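Local coordinates for D-alanine--D-alanine ligase (Acinetobacter baumannii ACICU, PDB 5D8D), which joins two D-alanine molecules into D-alanyl-D-alanine at the expense of ATP, a step in building the peptidoglycan cell wall, at residues 127-130 / 131-135. Sequence-based numbering, arbitrary orientation.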
ATOM      1  N   ASP A 127       1.999  18.639  24.443  1.00113.08           N
ATOM      2  CA  ASP A 127       1.754  18.164  25.826  1.00116.75           C
ATOM      3  C   ASP A 127       0.672  17.051  25.914  1.00116.09           C
ATOM      4  O   ASP A 127       0.680  16.251  26.860  1.00110.92           O
ATOM      5  CB  ASP A 127       1.457  19.353  26.770  1.00114.66           C
ATOM      6  CG  ASP A 127       2.721  20.136  27.147  1.00110.12           C
ATOM      7  OD1 ASP A 127       3.461  19.665  28.037  1.00100.94           O
ATOM      8  OD2 ASP A 127       2.977  21.212  26.549  1.00 98.74           O
ATOM      9  N   SER A 128      -0.239  16.995  24.936  1.00112.40           N
ATOM     10  CA  SER A 128      -1.114  15.822  24.748  1.00116.08           C
ATOM     11  C   SER A 128      -0.313  14.588  24.256  1.00118.63           C
ATOM     12  O   SER A 128      -0.705  13.449  24.534  1.00123.91           O
ATOM     13  CB  SER A 128      -2.292  16.139  23.800  1.00115.00           C
ATOM     14  OG  SER A 128      -3.339  16.826  24.481  1.00105.02           O
ATOM     15  N   VAL A 129       0.791  14.822  23.530  1.00116.71           N
ATOM     16  CA  VAL A 129       1.773  13.772  23.143  1.00115.46           C
ATOM     17  C   VAL A 129       2.537  13.248  24.374  1.00115.18           C
ATOM     18  O   VAL A 129       2.557  12.038  24.628  1.00114.06           O
ATOM     19  CB  VAL A 129       2.784  14.287  22.059  1.00112.08           C
ATOM     20  CG1 VAL A 129       3.977  13.351  21.861  1.00111.82           C
ATOM     21  CG2 VAL A 129       2.086  14.493  20.725  1.00111.61           C
ATOM     22  N   ILE A 130       3.165  14.168  25.111  1.00113.50           N
ATOM     23  CA  ILE A 130       3.942  13.852  26.328  1.00109.19           C
ATOM     24  C   ILE A 130       3.130  13.063  27.394  1.00105.55           C
ATOM     25  O   ILE A 130       3.629  12.077  27.946  1.00 92.60           O
ATOM     26  CB  ILE A 130       4.580  15.153  26.924  1.00110.92           C
ATOM     27  CG1 ILE A 130       5.759  15.619  26.047  1.00111.41           C
ATOM     28  CG2 ILE A 130       5.024  14.962  28.377  1.00110.77           C
ATOM     29  CD1 ILE A 130       6.265  17.021  26.346  1.00107.58           C
ATOM     30  N   ALA A 131       1.896  13.491  27.674  1.00108.60           N
ATOM     31  CA  ALA A 131       1.053  12.865  28.716  1.00105.85           C
ATOM     32  C   ALA A 131       0.592  11.446  28.353  1.00104.83           C
ATOM     33  O   ALA A 131       0.459  10.590  29.234  1.00 99.96           O
ATOM     34  CB  ALA A 131      -0.154  13.748  29.021  1.00101.49           C
ATOM     35  N   GLU A 132       0.358  11.217  27.057  1.00 98.26           N
ATOM     36  CA  GLU A 132      -0.103   9.923  26.548  1.00101.59           C
ATOM     37  C   GLU A 132       1.052   8.921  26.377  1.00 99.54           C
ATOM     38  O   GLU A 132       1.034   7.831  26.957  1.00 97.15           O
ATOM     39  CB  GLU A 132      -0.894  10.109  25.233  1.00101.03           C
ATOM     40  CG  GLU A 132      -2.413  10.326  25.392  1.00108.22           C
ATOM     41  CD  GLU A 132      -2.837  11.133  26.626  1.00116.53           C
ATOM     42  OE1 GLU A 132      -2.369  12.289  26.792  1.00120.44           O
ATOM     43  OE2 GLU A 132      -3.655  10.610  27.429  1.00 96.99           O
ATOM     44  N   LEU A 133       2.057   9.298  25.593  1.00 99.15           N
ATOM     45  CA  LEU A 133       3.216   8.422  25.324  1.00 92.58           C
ATOM     46  C   LEU A 133       4.185   8.283  26.501  1.00 87.01           C
ATOM     47  O   LEU A 133       4.726   7.196  26.720  1.00 80.04           O
ATOM     48  CB  LEU A 133       3.994   8.897  24.071  1.00 91.50           C
ATOM     49  CG  LEU A 133       3.641   8.349  22.668  1.00 91.18           C
ATOM     50  CD1 LEU A 133       2.273   7.676  22.563  1.00 89.84           C
ATOM     51  CD2 LEU A 133       3.771   9.450  21.621  1.00 90.28           C
ATOM     52  N   GLY A 134       4.415   9.382  27.227  1.00 87.02           N
ATOM     53  CA  GLY A 134       5.470   9.468  28.250  1.00 83.85           C
ATOM     54  C   GLY A 134       6.807   9.875  27.637  1.00 90.28           C
ATOM     55  O   GLY A 134       7.024   9.739  26.423  1.00 85.34           O
ATOM     56  N   LEU A 135       7.705  10.393  28.468  1.00 91.68           N
ATOM     57  CA  LEU A 135       9.079  10.631  28.030  1.00 96.32           C
ATOM     58  C   LEU A 135       9.943   9.441  28.462  1.00 93.99           C
ATOM     59  O   LEU A 135       9.676   8.823  29.494  1.00100.94           O
ATOM     60  CB  LEU A 135       9.656  11.959  28.563  1.00104.73           C
ATOM     61  CG  LEU A 135       9.237  13.245  27.807  1.00106.84           C
ATOM     62  CD1 LEU A 135       8.085  13.930  28.501  1.00102.09           C
ATOM     63  CD2 LEU A 135      10.356  14.253  27.666  1.00102.14           C
TER
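I130 lays its branched flank against the end of L135, the two side chains meeting at an oblique angle across the turn that finishes the helix. The closest approach is from CG2 of I130 to CD1 of L135, at 3.2 Å, too near for two carbons and so doubtful in detail, probably because the exposed L135 is imprecisely placed; CG1 of I130 stands 3.8 Å from the same methyl. With CG2 anti to the backbone N and CG1 anti to the carbonyl carbon, both branches of I130 face that one methyl. One turn of helix separates V129 from L133, and their contact is looser, CG1 to CD2 at 3.9 Å. Both are buried, and V129 also touches F159 of helix 159-169, as I130 does, so aliphatic residues suit this inward side. Residues 127-133 make up nearly all of the short helix 126-133, and G134 and L135 begin the loop toward strand 137-141 of the four-stranded antiparallel sheet within the ATP-grasp region. The backbone of the last turns is held by i to i+4 bonds. L133 N meets V129 O at 2.9 Å with the carbonyl pointing almost straight at it (167°), whereas A131 N approaches D127 O from above the carbonyl plane. G134 N closes the final bond, reaching I130 O at 2.9 Å with a more bent N-H (136°), and there the chain leaves the helix with phi of +86°, a value that favours glycine. That change of direction carries L135 round beside I130. On the exposed side, A131 offers only a small methyl, its CB 3.4 Å from D127 O. E132 bends at chi2, which brings its OE1 to 3.0 Å from S128 O, a close approach of two acceptors and not a hydrogen bond; R118 of strand 117-120 touches both E132 and L133.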